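Local coordinates for protein probable transcriptional regulator (Pseudomonas aeruginosa, PDB 2NNN) that probably binds DNA as a two-subunit transcription factor of the MarR family, with a winged helix-turn-helix fold, at residues P38-R46 and L58-I69; R23-I32 and A112-P123. All coordinates share one frame; numbering follows the deposited sequence.

Interaction 1: P38-R46 and L58-I69; sequences PTQWAALVR and LGRLTAMDAATI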
loop_
_atom_site.group_PDB
_atom_site.type_symbol
_atom_site.label_atom_id
_atom_site.label_comp_id
_atom_site.label_asym_id
_atom_site.label_seq_id
_atom_site.Cartn_x
_atom_site.Cartn_y
_atom_site.Cartn_z
ATOM N N PRO A 38 5.228 -2.585 -9.640
ATOM C CA PRO A 38 5.665 -3.572 -8.632
ATOM C C PRO A 38 5.007 -4.945 -8.748
ATOM O O PRO A 38 5.714 -5.957 -8.660
ATOM C CB PRO A 38 5.290 -2.899 -7.301
ATOM C CG PRO A 38 5.479 -1.442 -7.576
ATOM C CD PRO A 38 5.011 -1.253 -9.027
ATOM N N THR A 39 3.680 -4.987 -8.924
ATOM C CA THR A 39 2.928 -6.253 -8.905
ATOM C C THR A 39 3.127 -7.001 -10.205
ATOM O O THR A 39 3.269 -8.229 -10.205
ATOM C CB THR A 39 1.420 -6.059 -8.609
ATOM O OG1 THR A 39 0.883 -5.037 -9.450
ATOM C CG2 THR A 39 1.215 -5.626 -7.166
ATOM N N GLN A 40 3.171 -6.261 -11.314
ATOM C CA GLN A 40 3.549 -6.843 -12.595
ATOM C C GLN A 40 4.888 -7.573 -12.517
ATOM O O GLN A 40 5.023 -8.662 -13.064
ATOM C CB GLN A 40 3.551 -5.790 -13.709
ATOM C CG GLN A 40 2.152 -5.517 -14.252
ATOM C CD GLN A 40 2.065 -4.253 -15.086
ATOM O OE1 GLN A 40 3.069 -3.743 -15.587
ATOM N NE2 GLN A 40 0.849 -3.743 -15.244
ATOM N N TRP A 41 5.839 -6.987 -11.796
ATOM C CA TRP A 41 7.192 -7.540 -11.607
ATOM C C TRP A 41 7.157 -8.759 -10.696
ATOM O O TRP A 41 7.822 -9.763 -10.974
ATOM C CB TRP A 41 8.136 -6.466 -11.028
ATOM C CG TRP A 41 9.533 -6.976 -10.686
ATOM C CD1 TRP A 41 10.059 -7.164 -9.429
ATOM C CD2 TRP A 41 10.589 -7.337 -11.614
ATOM N NE1 TRP A 41 11.359 -7.619 -9.519
ATOM C CE2 TRP A 41 11.705 -7.739 -10.844
ATOM C CE3 TRP A 41 10.692 -7.363 -13.014
ATOM C CZ2 TRP A 41 12.900 -8.181 -11.431
ATOM C CZ3 TRP A 41 11.890 -7.795 -13.595
ATOM C CH2 TRP A 41 12.973 -8.195 -12.802
ATOM N N ALA A 42 6.387 -8.663 -9.611
ATOM C CA ALA A 42 6.210 -9.751 -8.640
ATOM C C ALA A 42 5.674 -11.018 -9.306
ATOM O O ALA A 42 6.195 -12.110 -9.068
ATOM C CB ALA A 42 5.271 -9.318 -7.510
ATOM N N ALA A 43 4.625 -10.865 -10.114
ATOM C CA ALA A 43 4.065 -11.980 -10.889
ATOM C C ALA A 43 5.078 -12.532 -11.871
ATOM O O ALA A 43 5.163 -13.728 -12.032
ATOM C CB ALA A 43 2.817 -11.559 -11.622
ATOM N N LEU A 44 5.851 -11.662 -12.514
ATOM C CA LEU A 44 6.898 -12.106 -13.455
ATOM C C LEU A 44 7.968 -12.922 -12.718
ATOM O O LEU A 44 8.320 -14.028 -13.139
ATOM C CB LEU A 44 7.563 -10.898 -14.131
ATOM C CG LEU A 44 8.411 -11.180 -15.359
ATOM C CD1 LEU A 44 7.525 -11.217 -16.617
ATOM C CD2 LEU A 44 9.514 -10.135 -15.505
ATOM N N VAL A 45 8.483 -12.355 -11.625
ATOM C CA VAL A 45 9.441 -13.043 -10.771
ATOM C C VAL A 45 8.893 -14.405 -10.331
ATOM O O VAL A 45 9.559 -15.414 -10.526
ATOM C CB VAL A 45 9.872 -12.159 -9.565
ATOM C CG1 VAL A 45 10.769 -12.924 -8.602
ATOM C CG2 VAL A 45 10.585 -10.902 -10.069
ATOM N N ARG A 46 7.675 -14.429 -9.788
ATOM C CA ARG A 46 7.082 -15.667 -9.288
ATOM C C ARG A 46 6.911 -16.754 -10.359
ATOM O O ARG A 46 7.241 -17.913 -10.108
ATOM C CB ARG A 46 5.756 -15.401 -8.567
ATOM C CG ARG A 46 5.210 -16.601 -7.792
ATOM C CD ARG A 46 6.089 -16.937 -6.601
ATOM N NE ARG A 46 5.754 -16.123 -5.433
ATOM C CZ ARG A 46 6.509 -16.014 -4.341
ATOM N NH1 ARG A 46 7.674 -16.639 -4.250
ATOM N NH2 ARG A 46 6.103 -15.258 -3.337
ATOM N N LEU A 58 -1.070 -18.526 -8.939
ATOM C CA LEU A 58 -0.063 -17.490 -9.080
ATOM C C LEU A 58 -0.473 -16.288 -8.205
ATOM O O LEU A 58 0.354 -15.676 -7.541
ATOM C CB LEU A 58 0.108 -17.086 -10.553
ATOM C CG LEU A 58 1.041 -15.891 -10.847
ATOM C CD1 LEU A 58 2.459 -16.080 -10.296
ATOM C CD2 LEU A 58 1.088 -15.494 -12.330
ATOM N N GLY A 59 -1.775 -16.009 -8.198
ATOM C CA GLY A 59 -2.351 -14.952 -7.406
ATOM C C GLY A 59 -2.115 -15.176 -5.938
ATOM O O GLY A 59 -1.682 -14.265 -5.240
ATOM N N ARG A 60 -2.374 -16.398 -5.485
ATOM C CA ARG A 60 -2.257 -16.764 -4.074
ATOM C C ARG A 60 -0.812 -16.873 -3.559
ATOM O O ARG A 60 -0.596 -17.039 -2.355
ATOM C CB ARG A 60 -3.028 -18.063 -3.792
ATOM C CG ARG A 60 -4.541 -17.953 -4.033
ATOM C CD ARG A 60 -5.226 -19.318 -4.064
ATOM N NE ARG A 60 -5.663 -19.698 -2.723
ATOM C CZ ARG A 60 -5.017 -20.559 -1.944
ATOM N NH1 ARG A 60 -3.911 -21.140 -2.397
ATOM N NH2 ARG A 60 -5.475 -20.852 -0.726
ATOM N N LEU A 61 0.168 -16.794 -4.462
ATOM C CA LEU A 61 1.580 -16.826 -4.083
ATOM C C LEU A 61 2.185 -15.434 -4.135
ATOM O O LEU A 61 3.334 -15.238 -3.716
ATOM C CB LEU A 61 2.378 -17.757 -4.992
ATOM C CG LEU A 61 2.156 -19.275 -4.880
ATOM C CD1 LEU A 61 2.457 -19.979 -6.219
ATOM C CD2 LEU A 61 3.002 -19.857 -3.756
ATOM N N THR A 62 1.415 -14.472 -4.650
ATOM C CA THR A 62 1.868 -13.072 -4.748
ATOM C C THR A 62 0.891 -12.091 -4.087
ATOM O O THR A 62 0.881 -10.914 -4.437
ATOM C CB THR A 62 2.074 -12.636 -6.198
ATOM O OG1 THR A 62 0.854 -12.824 -6.920
ATOM C CG2 THR A 62 3.166 -13.441 -6.858
ATOM N N ALA A 63 0.098 -12.599 -3.134
ATOM C CA ALA A 63 -0.948 -11.864 -2.409
ATOM C C ALA A 63 -1.898 -11.091 -3.331
ATOM O O ALA A 63 -2.211 -9.929 -3.099
ATOM C CB ALA A 63 -0.334 -10.960 -1.348
HETATM N N MSE A 64 -2.364 -11.757 -4.373
HETATM C CA MSE A 64 -3.225 -11.128 -5.346
HETATM C C MSE A 64 -4.515 -11.885 -5.610
HETATM O O MSE A 64 -4.539 -13.110 -5.774
HETATM C CB MSE A 64 -2.489 -10.869 -6.667
HETATM C CG MSE A 64 -1.722 -9.557 -6.667
HETATM SE SE MSE A 64 -0.851 -9.142 -8.350
HETATM C CE MSE A 64 0.924 -9.906 -8.117
ATOM N N ASP A 65 -5.580 -11.098 -5.643
ATOM C CA ASP A 65 -6.921 -11.490 -6.036
ATOM C C ASP A 65 -6.964 -12.132 -7.391
ATOM O O ASP A 65 -6.117 -11.839 -8.229
ATOM C CB ASP A 65 -7.742 -10.215 -6.176
ATOM C CG ASP A 65 -8.886 -10.212 -5.298
ATOM O OD1 ASP A 65 -9.115 -11.281 -4.714
ATOM O OD2 ASP A 65 -9.539 -9.162 -5.162
ATOM N N ALA A 66 -7.990 -12.951 -7.611
ATOM C CA ALA A 66 -8.306 -13.503 -8.926
ATOM C C ALA A 66 -8.481 -12.401 -9.967
ATOM O O ALA A 66 -7.899 -12.465 -11.050
ATOM C CB ALA A 66 -9.572 -14.374 -8.845
ATOM N N ALA A 67 -9.284 -11.396 -9.628
ATOM C CA ALA A 67 -9.463 -10.205 -10.466
ATOM C C ALA A 67 -8.162 -9.395 -10.639
ATOM O O ALA A 67 -7.871 -8.922 -11.736
ATOM C CB ALA A 67 -10.573 -9.320 -9.906
ATOM N N THR A 68 -7.387 -9.247 -9.564
ATOM C CA THR A 68 -6.113 -8.535 -9.618
ATOM C C THR A 68 -5.073 -9.276 -10.449
ATOM O O THR A 68 -4.474 -8.683 -11.334
ATOM C CB THR A 68 -5.550 -8.247 -8.206
ATOM O OG1 THR A 68 -6.571 -7.651 -7.407
ATOM C CG2 THR A 68 -4.358 -7.288 -8.264
ATOM N N ILE A 69 -4.859 -10.564 -10.173
ATOM C CA ILE A 69 -3.895 -11.340 -10.941
ATOM C C ILE A 69 -4.330 -11.498 -12.384
ATOM O O ILE A 69 -3.488 -11.517 -13.277
ATOM C CB ILE A 69 -3.542 -12.710 -10.305
ATOM C CG1 ILE A 69 -2.278 -13.289 -10.955
ATOM C CG2 ILE A 69 -4.705 -13.695 -10.396
ATOM C CD1 ILE A 69 -1.001 -12.534 -10.625
#
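Arg46 reaches from helix 38-50 to the C-terminal end of helix 55-61, where its guanidinium meets the carbonyl of Leu61. NH2 of Arg46 gives the firmer bond, 2.8 Å to Leu61 O with the donor almost in line with the C=O, while NE of Arg46 adds a weak one at 3.1 Å. The chain gets there by folding at chi2 (68°) and chi3 (84°), and its aliphatic part is used on the way: CB lies 3.7 Å from Thr62 CG2, and CG lies 3.8 Å from Leu58 CD1. Thr62 suits this place because its methyl faces Arg46 while OG1 turns back to bond Leu58 O. Further along, the long, unbranched side chain of Met64, present as selenomethionine, lies alongside Thr39, SE 3.8 Å from Thr39 CB and CE 3.6 Å from Thr39 O. Between these two regions small Ala43 lets the segments come close, its CB meeting Ile69 CD1 at 4.1 Å. Arg46 NH1 also pairs with Glu49 and with Asp10 of the second subunit. One cation thus ties the helix-turn-helix unit, at the end of helix 55-61, to helix 38-50 and to the dimer partner, and the two acids probably favour its positive charge.

Interaction 2: R23-I32 and A112-P123; sequences RYAALFANGI and AAREINRQALAP
Ile116 enters helix 13-31 as a knob, held in a hole formed by Tyr24, Leu27, Phe28 and Gly31. Its two branches divide the work. CG2 crosses to the Tyr24 ring, 3.8 Å from CE1, and CD1 makes an off-centre CH-pi contact with Phe28, 4.2 Å from the ring centroid, while also lying 3.7 Å from Ile32 CB. Gly31, without a side chain, leaves its CA to lie against Ile116 CG1 at 3.9 Å. The nearby Ala112 is equally economical, its methyl set against the carbonyl oxygens of Gly31 and Ile32. One turn beyond Ile116, Ala120 CB sits at the edge of the Tyr24 ring, 3.7 Å from CD1. Gly31, Ala112 and Ala120 thus leave room for Ile116 and the rings beside it. The helices are antiparallel but inclined, their N-to-C directions 147° apart, with 9.3 Å between the axes of the short segments.

The outer side is looser and more polar. Arg23, extended from CG to NE with CG anti to the backbone N (chi1 168°), reaches across to the last turn of helix 100-121. NH1 of Arg23 bonds Ala120 O at 2.8 Å in the carbonyl plane, nearly straight at 167°, whereas its NH2 bonds to Gln119 O and Ala120 O are weak. Leu27 CD1 covers one face of this guanidinium, and Pro123 lies beside NH2.

Behind the packed side, Phe28 and Ile32 rest on Pro38 and Trp41 of helix 38-50. Leu121 turns to helix 126-137, and Ile13 of the second subunit packs on Ala120, placing this helix pair in the dimerisation region.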
loop_
_atom_site.group_PDB
_atom_site.type_symbol
_atom_site.label_atom_id
_atom_site.label_comp_id
_atom_site.label_asym_id
_atom_site.label_seq_id
_atom_site.Cartn_x
_atom_site.Cartn_y
_atom_site.Cartn_z
ATOM N N ARG A 23 6.492 5.525 -0.868
ATOM C CA ARG A 23 7.918 5.779 -1.154
ATOM C C ARG A 23 8.492 4.658 -2.016
ATOM O O ARG A 23 9.205 4.912 -2.991
ATOM C CB ARG A 23 8.741 5.917 0.136
ATOM C CG ARG A 23 10.256 5.886 -0.106
ATOM C CD ARG A 23 11.019 6.372 1.101
ATOM N NE ARG A 23 12.462 6.176 0.990
ATOM C CZ ARG A 23 13.125 5.059 1.288
ATOM N NH1 ARG A 23 12.488 3.959 1.686
ATOM N NH2 ARG A 23 14.449 5.036 1.147
ATOM N N TYR A 24 8.163 3.419 -1.661
ATOM C CA TYR A 24 8.644 2.275 -2.421
ATOM C C TYR A 24 8.162 2.371 -3.862
ATOM O O TYR A 24 8.947 2.201 -4.800
ATOM C CB TYR A 24 8.248 0.928 -1.775
ATOM C CG TYR A 24 8.858 -0.208 -2.548
ATOM C CD1 TYR A 24 10.160 -0.637 -2.271
ATOM C CD2 TYR A 24 8.166 -0.811 -3.612
ATOM C CE1 TYR A 24 10.744 -1.650 -3.002
ATOM C CE2 TYR A 24 8.747 -1.824 -4.347
ATOM C CZ TYR A 24 10.040 -2.231 -4.033
ATOM O OH TYR A 24 10.633 -3.231 -4.760
ATOM N N ALA A 25 6.875 2.663 -4.032
ATOM C CA ALA A 25 6.275 2.831 -5.366
ATOM C C ALA A 25 7.010 3.880 -6.227
ATOM O O ALA A 25 7.172 3.698 -7.428
ATOM C CB ALA A 25 4.791 3.167 -5.235
ATOM N N ALA A 26 7.455 4.966 -5.587
ATOM C CA ALA A 26 8.207 6.041 -6.235
ATOM C C ALA A 26 9.622 5.604 -6.667
ATOM O O ALA A 26 10.059 5.919 -7.765
ATOM C CB ALA A 26 8.295 7.210 -5.310
ATOM N N LEU A 27 10.328 4.881 -5.800
ATOM C CA LEU A 27 11.666 4.331 -6.111
ATOM C C LEU A 27 11.597 3.271 -7.209
ATOM O O LEU A 27 12.463 3.186 -8.079
ATOM C CB LEU A 27 12.301 3.720 -4.850
ATOM C CG LEU A 27 12.544 4.615 -3.615
ATOM C CD1 LEU A 27 12.916 3.751 -2.406
ATOM C CD2 LEU A 27 13.621 5.629 -3.878
ATOM N N PHE A 28 10.563 2.444 -7.147
ATOM C CA PHE A 28 10.376 1.404 -8.125
ATOM C C PHE A 28 10.110 1.970 -9.531
ATOM O O PHE A 28 10.761 1.565 -10.513
ATOM C CB PHE A 28 9.268 0.447 -7.683
ATOM C CG PHE A 28 9.198 -0.809 -8.516
ATOM C CD1 PHE A 28 8.572 -0.801 -9.768
ATOM C CD2 PHE A 28 9.786 -1.994 -8.062
ATOM C CE1 PHE A 28 8.508 -1.970 -10.551
ATOM C CE2 PHE A 28 9.741 -3.154 -8.835
ATOM C CZ PHE A 28 9.098 -3.141 -10.078
ATOM N N ALA A 29 9.160 2.895 -9.623
ATOM C CA ALA A 29 8.859 3.564 -10.886
ATOM C C ALA A 29 10.073 4.312 -11.462
ATOM O O ALA A 29 10.255 4.338 -12.690
ATOM C CB ALA A 29 7.656 4.507 -10.720
ATOM N N ASN A 30 10.893 4.912 -10.585
ATOM C CA ASN A 30 12.109 5.609 -11.010
ATOM C C ASN A 30 13.199 4.645 -11.422
ATOM O O ASN A 30 14.003 4.951 -12.285
ATOM C CB ASN A 30 12.676 6.516 -9.907
ATOM C CG ASN A 30 11.749 7.666 -9.546
ATOM O OD1 ASN A 30 10.803 7.969 -10.265
ATOM N ND2 ASN A 30 12.010 8.299 -8.414
ATOM N N GLY A 31 13.225 3.477 -10.803
ATOM C CA GLY A 31 14.412 2.632 -10.860
ATOM C C GLY A 31 14.369 1.386 -11.725
ATOM O O GLY A 31 15.426 0.864 -12.097
ATOM N N ILE A 32 13.170 0.889 -12.028
ATOM C CA ILE A 32 13.059 -0.450 -12.650
ATOM C C ILE A 32 13.483 -0.539 -14.109
ATOM O O ILE A 32 14.082 -1.537 -14.525
ATOM C CB ILE A 32 11.690 -1.158 -12.404
ATOM C CG1 ILE A 32 11.896 -2.688 -12.481
ATOM C CG2 ILE A 32 10.549 -0.510 -13.221
ATOM C CD1 ILE A 32 10.719 -3.443 -12.999
ATOM N N ALA A 112 18.318 -3.720 -11.489
ATOM C CA ALA A 112 17.455 -2.612 -11.077
ATOM C C ALA A 112 16.529 -2.977 -9.886
ATOM O O ALA A 112 16.423 -2.212 -8.926
ATOM C CB ALA A 112 16.641 -2.110 -12.278
ATOM N N ALA A 113 15.880 -4.135 -9.932
ATOM C CA ALA A 113 15.042 -4.570 -8.805
ATOM C C ALA A 113 15.857 -4.717 -7.513
ATOM O O ALA A 113 15.381 -4.365 -6.428
ATOM C CB ALA A 113 14.323 -5.838 -9.119
ATOM N N ARG A 114 17.093 -5.201 -7.638
ATOM C CA ARG A 114 18.005 -5.265 -6.498
ATOM C C ARG A 114 18.339 -3.874 -5.988
ATOM O O ARG A 114 18.417 -3.659 -4.783
ATOM C CB ARG A 114 19.297 -6.004 -6.859
ATOM C CG ARG A 114 19.093 -7.487 -7.016
ATOM C CD ARG A 114 20.412 -8.234 -7.019
ATOM N NE ARG A 114 20.169 -9.659 -7.223
ATOM C CZ ARG A 114 20.401 -10.297 -8.365
ATOM N NH1 ARG A 114 20.910 -9.639 -9.415
ATOM N NH2 ARG A 114 20.134 -11.594 -8.452
ATOM N N GLU A 115 18.534 -2.939 -6.914
ATOM C CA GLU A 115 18.879 -1.559 -6.582
ATOM C C GLU A 115 17.711 -0.804 -5.950
ATOM O O GLU A 115 17.901 -0.077 -4.974
ATOM C CB GLU A 115 19.415 -0.820 -7.831
ATOM C CG GLU A 115 19.603 0.684 -7.660
ATOM C CD GLU A 115 20.578 1.075 -6.532
ATOM O OE1 GLU A 115 21.300 0.221 -5.970
ATOM O OE2 GLU A 115 20.629 2.267 -6.198
ATOM N N ILE A 116 16.514 -0.959 -6.506
ATOM C CA ILE A 116 15.307 -0.393 -5.891
ATOM C C ILE A 116 15.166 -0.851 -4.436
ATOM O O ILE A 116 14.904 -0.040 -3.553
ATOM C CB ILE A 116 14.024 -0.759 -6.694
ATOM C CG1 ILE A 116 14.076 -0.133 -8.085
ATOM C CG2 ILE A 116 12.751 -0.361 -5.933
ATOM C CD1 ILE A 116 13.141 -0.772 -9.075
ATOM N N ASN A 117 15.372 -2.148 -4.201
ATOM C CA ASN A 117 15.291 -2.757 -2.874
ATOM C C ASN A 117 16.361 -2.242 -1.932
ATOM O O ASN A 117 16.081 -2.037 -0.747
ATOM C CB ASN A 117 15.404 -4.279 -2.987
ATOM C CG ASN A 117 15.194 -4.990 -1.650
ATOM O OD1 ASN A 117 16.155 -5.363 -0.959
ATOM N ND2 ASN A 117 13.933 -5.172 -1.274
ATOM N N ARG A 118 17.592 -2.050 -2.440
ATOM C CA ARG A 118 18.656 -1.493 -1.589
ATOM C C ARG A 118 18.423 -0.029 -1.193
ATOM O O ARG A 118 18.721 0.348 -0.069
ATOM C CB ARG A 118 20.093 -1.764 -2.103
ATOM C CG ARG A 118 20.545 -0.985 -3.288
ATOM C CD ARG A 118 22.093 -0.744 -3.322
ATOM N NE ARG A 118 22.459 0.352 -2.426
ATOM C CZ ARG A 118 22.407 1.653 -2.727
ATOM N NH1 ARG A 118 22.036 2.079 -3.932
ATOM N NH2 ARG A 118 22.736 2.537 -1.802
ATOM N N GLN A 119 17.874 0.766 -2.112
ATOM C CA GLN A 119 17.515 2.171 -1.862
ATOM C C GLN A 119 16.362 2.300 -0.863
ATOM O O GLN A 119 16.391 3.176 0.020
ATOM C CB GLN A 119 17.100 2.850 -3.165
ATOM C CG GLN A 119 18.228 3.150 -4.118
ATOM C CD GLN A 119 17.756 3.804 -5.423
ATOM O OE1 GLN A 119 18.498 3.839 -6.418
ATOM N NE2 GLN A 119 16.521 4.323 -5.427
ATOM N N ALA A 120 15.341 1.449 -1.013
ATOM C CA ALA A 120 14.235 1.391 -0.066
ATOM C C ALA A 120 14.747 1.248 1.368
ATOM O O ALA A 120 14.239 1.901 2.290
ATOM C CB ALA A 120 13.260 0.250 -0.413
ATOM N N LEU A 121 15.765 0.406 1.541
ATOM C CA LEU A 121 16.277 0.096 2.867
ATOM C C LEU A 121 17.452 0.972 3.281
ATOM O O LEU A 121 17.871 0.928 4.434
ATOM C CB LEU A 121 16.650 -1.388 2.970
ATOM C CG LEU A 121 15.509 -2.407 2.814
ATOM C CD1 LEU A 121 16.074 -3.793 2.748
ATOM C CD2 LEU A 121 14.527 -2.302 3.938
ATOM N N ALA A 122 17.952 1.791 2.357
ATOM C CA ALA A 122 19.165 2.582 2.579
ATOM C C ALA A 122 19.249 3.385 3.897
ATOM O O ALA A 122 20.337 3.453 4.471
ATOM C CB ALA A 122 19.453 3.490 1.373
ATOM N N PRO A 123 18.133 4.013 4.362
ATOM C CA PRO A 123 18.093 4.755 5.643
ATOM C C PRO A 123 18.460 3.945 6.904
ATOM O O PRO A 123 18.434 4.488 8.021
ATOM C CB PRO A 123 16.615 5.162 5.754
ATOM C CG PRO A 123 16.133 5.218 4.372
ATOM C CD PRO A 123 16.832 4.096 3.670
#

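The two contacts, with centres about 19 Å apart, meet through helix 38-50. That helix follows helix 13-31 in the chain, and its Trp41 joins them directly: CB lies 3.6 Å from Phe28 CZ, and NE1 lies 3.5 Å from Ala113 CB. Interaction 1 thus uses one side of helix 38-50 for the helix-turn-helix unit, while Trp41 connects the same helix to the pair in interaction 2. Sequence separation differs sharply: the segments are 12 and 80 residues apart at their closest ends, and those of interaction 2 enclose the other pair along the chain. Both also touch the second subunit, consistent with the MarR plan in which the DNA-binding lobe and dimerisation helices are physically coupled.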